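Side-chain contacts in luciferase-like enzymeAMP-CoA-ligase (Zophobas atratus, PDB 4W8O), which probably activates carboxylic acids as acyl-adenylates, as an AMP/CoA-ligase of the adenylate-forming family related to beetle luciferases: residues V98-T103 with R107-L112; V181-S186 with T229-L234. All coordinates share one frame; numbering follows the deposited sequence.

Interaction 1 (V98-T103 with R107-L112)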
# COMPACT_ATOMS: atom_id res chain seq x y z
N VAL A 98 -6.93 8.68 -4.57
CA VAL A 98 -5.70 9.14 -3.93
C VAL A 98 -5.96 9.50 -2.47
O VAL A 98 -6.98 10.09 -2.13
CB VAL A 98 -5.08 10.34 -4.70
CG1 VAL A 98 -6.02 11.54 -4.74
CG2 VAL A 98 -3.74 10.73 -4.09
N ASN A 99 -5.02 9.16 -1.61
CA ASN A 99 -5.15 9.42 -0.18
C ASN A 99 -4.16 10.48 0.32
O ASN A 99 -3.01 10.52 -0.12
CB ASN A 99 -4.97 8.12 0.60
CG ASN A 99 -5.96 7.06 0.17
OD1 ASN A 99 -7.08 7.04 0.63
ND2 ASN A 99 -5.54 6.19 -0.77
N LEU A 100 -4.64 11.34 1.22
CA LEU A 100 -3.80 12.31 1.90
C LEU A 100 -3.56 11.88 3.35
O LEU A 100 -4.38 11.20 3.94
CB LEU A 100 -4.46 13.68 1.91
CG LEU A 100 -4.93 14.21 0.56
CD1 LEU A 100 -5.59 15.55 0.76
CD2 LEU A 100 -3.79 14.31 -0.45
N ASP A 101 -2.42 12.29 3.91
CA ASP A 101 -2.07 11.96 5.28
C ASP A 101 -2.66 13.04 6.19
O ASP A 101 -2.32 14.21 6.05
CB ASP A 101 -0.55 11.92 5.44
CG ASP A 101 -0.09 11.24 6.75
OD1 ASP A 101 -0.87 11.17 7.73
OD2 ASP A 101 1.08 10.80 6.78
N PRO A 102 -3.54 12.64 7.13
CA PRO A 102 -4.12 13.57 8.10
C PRO A 102 -3.10 14.27 9.00
O PRO A 102 -3.41 15.31 9.55
CB PRO A 102 -5.03 12.68 8.96
CG PRO A 102 -5.27 11.47 8.15
CD PRO A 102 -4.04 11.26 7.33
N THR A 103 -1.89 13.73 9.12
CA THR A 103 -0.84 14.33 9.95
C THR A 103 -0.02 15.38 9.20
O THR A 103 0.90 15.95 9.77
CB THR A 103 0.14 13.28 10.49
OG1 THR A 103 0.92 12.76 9.41
CG2 THR A 103 -0.59 12.15 11.19
N ARG A 107 0.17 23.58 4.70
CA ARG A 107 0.95 23.91 3.51
C ARG A 107 1.25 22.68 2.66
O ARG A 107 1.24 22.75 1.44
CB ARG A 107 2.24 24.64 3.83
CG ARG A 107 2.74 25.40 2.61
CD ARG A 107 4.11 26.02 2.77
NE ARG A 107 4.12 27.23 3.60
CZ ARG A 107 4.36 27.26 4.90
NH1 ARG A 107 4.62 26.15 5.59
NH2 ARG A 107 4.34 28.43 5.54
N ASN A 108 1.52 21.55 3.29
CA ASN A 108 1.79 20.33 2.53
C ASN A 108 0.53 19.83 1.84
O ASN A 108 0.57 19.46 0.66
CB ASN A 108 2.39 19.25 3.43
CG ASN A 108 3.80 19.58 3.87
OD1 ASN A 108 4.56 20.22 3.15
ND2 ASN A 108 4.16 19.14 5.07
N ILE A 109 -0.60 19.85 2.54
CA ILE A 109 -1.86 19.39 1.97
C ILE A 109 -2.24 20.26 0.78
O ILE A 109 -2.65 19.75 -0.28
CB ILE A 109 -3.00 19.36 3.01
CG1 ILE A 109 -2.71 18.33 4.11
CG2 ILE A 109 -4.32 19.06 2.34
CD1 ILE A 109 -2.99 16.89 3.74
N GLN A 110 -2.08 21.58 0.94
CA GLN A 110 -2.33 22.53 -0.14
C GLN A 110 -1.60 22.16 -1.42
O GLN A 110 -2.18 22.21 -2.51
CB GLN A 110 -1.86 23.93 0.24
CG GLN A 110 -2.84 24.71 1.06
CD GLN A 110 -2.38 26.13 1.30
OE1 GLN A 110 -1.68 26.72 0.47
NE2 GLN A 110 -2.78 26.70 2.42
N HIS A 111 -0.32 21.86 -1.30
CA HIS A 111 0.46 21.46 -2.46
C HIS A 111 -0.09 20.17 -3.09
O HIS A 111 -0.22 20.08 -4.31
CB HIS A 111 1.92 21.28 -2.09
CG HIS A 111 2.75 20.72 -3.20
ND1 HIS A 111 2.94 21.38 -4.39
CD2 HIS A 111 3.42 19.55 -3.31
CE1 HIS A 111 3.70 20.65 -5.19
NE2 HIS A 111 4.00 19.53 -4.56
N LEU A 112 -0.40 19.18 -2.25
CA LEU A 112 -0.89 17.89 -2.74
C LEU A 112 -2.21 18.06 -3.48
O LEU A 112 -2.39 17.50 -4.56
CB LEU A 112 -1.04 16.88 -1.60
CG LEU A 112 0.25 16.54 -0.84
CD1 LEU A 112 0.05 15.33 0.07
CD2 LEU A 112 1.42 16.32 -1.79
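Ile109 is the first helical residue to meet 98-103, and it does so with both of its branches. Its CD1 reaches the backbone of 100-101, 3.6 Å from the carbonyl O of Asp101 and 4.0 Å from CB of Leu100. Two successive bends, chi1 -65° and chi2 -78°, carry CD1 there, while the CG2 branch touches CD1 of Leu100 at 4.1 Å. One turn later, Leu112 takes the other methyl of Leu100: CD2 of Leu100 lies 3.9 Å from Leu112 CB and 4.0 Å from Leu112 CD1, the two side chains running past each other in opposite senses. Leu100 is thus wedged between i and i+3 positions of the helix, Ile109 taking its CB and CD1 and Leu112 its CD2. No hydrogen bond crosses this buried contact, which is apolar apart from the carbonyl O of Asp101. Beyond it, the chain turns with an Asx turn, Thr103 N donating to Asp101 OD1 (3.1 Å) from 51° out of the carboxylate plane. Helix 106-116 belongs to a beta-alpha-beta crossover from strand 96-99 to strand 120-124, with strand 72-76 between them in the sheet; Phe184 of strand 179-184 covers Leu100 and Leu112, and helix 128-138 packs on Ile109 through Ile131 and Ser134.

Interaction 2 (V181-S186 with T229-L234); sequences VMFFSS and TGMAIL
Met231 carries the whole helical side of this contact, meeting Phe183 with the base of its side chain and Val181 with its end. The tight part is at the Phe183 ring edge: CZ stands 3.7 Å from Met231 CB, which lies near the ring plane, and CE1 is 3.9 Å from Met231 CG. The aromatic is therefore met edge-on, not over a face. From there the methionine chain bends at chi2 and chi3 (both -66°), which swings CE round to Val181 CG1, 4.0 Å away and end to end with it. With an alanine here instead of Phe183, a gap is likely to open beside CB and CG of Met231, leaving its bent chain freer to turn. Phe202 of helix 199-211 touches all three residues and completes the apolar cluster. The other side is looser: Ser186, Thr229 and Ala232 have no contact across the segments, are partly or fully exposed, and line the pocket holding the polyether glycol. Ser185 and Ser186, just after strand 179-184, probably begin the Ser/Thr/Gly-rich loop that binds phosphate in relatives. Helix 228-239 links the adjacent parallel strands 218-221 and 243-246 of one sheet in a beta-alpha-beta unit; through Met231 it packs on Val181 and Phe183 of another sheet, as in the large N-terminal domain of adenylate-forming enzymes.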
# COMPACT_ATOMS: atom_id res chain seq x y z
N VAL A 181 -4.84 4.53 -9.40
CA VAL A 181 -4.43 4.94 -8.05
C VAL A 181 -3.23 5.88 -8.16
O VAL A 181 -2.35 5.67 -9.02
CB VAL A 181 -4.00 3.72 -7.20
CG1 VAL A 181 -3.67 4.13 -5.78
CG2 VAL A 181 -5.06 2.64 -7.18
N MET A 182 -3.17 6.89 -7.29
CA MET A 182 -2.03 7.80 -7.22
C MET A 182 -1.38 7.82 -5.83
O MET A 182 -2.04 7.57 -4.83
CB MET A 182 -2.42 9.22 -7.63
CG MET A 182 -2.79 9.36 -9.10
SD MET A 182 -3.11 11.04 -9.68
CE MET A 182 -4.63 11.39 -8.82
N PHE A 183 -0.06 8.06 -5.81
CA PHE A 183 0.70 8.29 -4.59
C PHE A 183 1.58 9.53 -4.83
O PHE A 183 1.52 10.14 -5.90
CB PHE A 183 1.56 7.07 -4.22
CG PHE A 183 0.75 5.84 -3.92
CD1 PHE A 183 0.22 5.62 -2.67
CD2 PHE A 183 0.52 4.89 -4.92
CE1 PHE A 183 -0.54 4.49 -2.40
CE2 PHE A 183 -0.24 3.76 -4.66
CZ PHE A 183 -0.77 3.56 -3.39
N PHE A 184 2.36 9.92 -3.83
CA PHE A 184 3.16 11.12 -3.94
C PHE A 184 4.64 10.84 -3.76
O PHE A 184 5.03 10.13 -2.83
CB PHE A 184 2.67 12.14 -2.92
CG PHE A 184 1.26 12.57 -3.15
CD1 PHE A 184 0.95 13.42 -4.19
CD2 PHE A 184 0.23 12.10 -2.34
CE1 PHE A 184 -0.36 13.82 -4.41
CE2 PHE A 184 -1.07 12.49 -2.56
CZ PHE A 184 -1.37 13.36 -3.59
N SER A 185 5.44 11.39 -4.66
CA SER A 185 6.87 11.18 -4.67
C SER A 185 7.51 11.83 -3.46
O SER A 185 6.93 12.72 -2.85
CB SER A 185 7.49 11.74 -5.96
OG SER A 185 7.46 13.16 -5.98
N SER A 186 8.72 11.38 -3.14
CA SER A 186 9.50 11.91 -2.04
C SER A 186 10.97 11.86 -2.40
O SER A 186 11.76 11.20 -1.73
CB SER A 186 9.24 11.10 -0.76
OG SER A 186 9.51 9.71 -0.98
N THR A 229 1.90 0.90 1.49
CA THR A 229 1.64 -0.32 2.25
C THR A 229 0.16 -0.49 2.62
O THR A 229 -0.39 -1.59 2.54
CB THR A 229 2.49 -0.39 3.52
OG1 THR A 229 2.32 0.82 4.27
CG2 THR A 229 3.96 -0.55 3.16
N GLY A 230 -0.49 0.60 3.02
CA GLY A 230 -1.92 0.55 3.32
C GLY A 230 -2.74 0.06 2.12
O GLY A 230 -3.52 -0.88 2.23
N MET A 231 -2.54 0.71 0.98
CA MET A 231 -3.28 0.39 -0.24
C MET A 231 -2.92 -0.99 -0.78
O MET A 231 -3.80 -1.72 -1.23
CB MET A 231 -3.01 1.44 -1.34
CG MET A 231 -3.74 2.76 -1.12
SD MET A 231 -5.53 2.58 -1.24
CE MET A 231 -5.74 2.16 -2.97
N ALA A 232 -1.63 -1.32 -0.75
CA ALA A 232 -1.18 -2.63 -1.24
C ALA A 232 -1.71 -3.78 -0.35
O ALA A 232 -2.06 -4.85 -0.87
CB ALA A 232 0.34 -2.67 -1.36
N ILE A 233 -1.78 -3.56 0.97
CA ILE A 233 -2.32 -4.60 1.86
C ILE A 233 -3.82 -4.80 1.58
O ILE A 233 -4.27 -5.93 1.46
CB ILE A 233 -2.05 -4.30 3.35
CG1 ILE A 233 -0.57 -4.50 3.68
CG2 ILE A 233 -2.87 -5.20 4.26
CD1 ILE A 233 -0.13 -3.87 4.98
N LEU A 234 -4.57 -3.72 1.42
CA LEU A 234 -5.98 -3.85 1.07
C LEU A 234 -6.15 -4.69 -0.21
O LEU A 234 -6.89 -5.67 -0.22
CB LEU A 234 -6.63 -2.47 0.92
CG LEU A 234 -8.12 -2.44 0.54
CD1 LEU A 234 -8.82 -1.20 1.11
CD2 LEU A 234 -8.35 -2.51 -0.97

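How the interactions relate
Interactions 1 and 2 meet through strands 96-99 and 179-184, parallel neighbours in one sheet, with their centres about 13 Å apart. Alternating side chains separate the two packing faces: Phe184 joins the side of interaction 1, with its CE2 3.5 Å from Val98 CG2, whereas Phe183 points to helix 228-239. Asn99 also points to that helix, its ND2 lying 3.6 Å from Met231 SD in a packing contact. The centre of interaction 2 lies about 4 Å from the centre of the chain, that of interaction 1 about 17 Å. Of the two, only interaction 2 has residues in the glycol pocket, three of its fourteen.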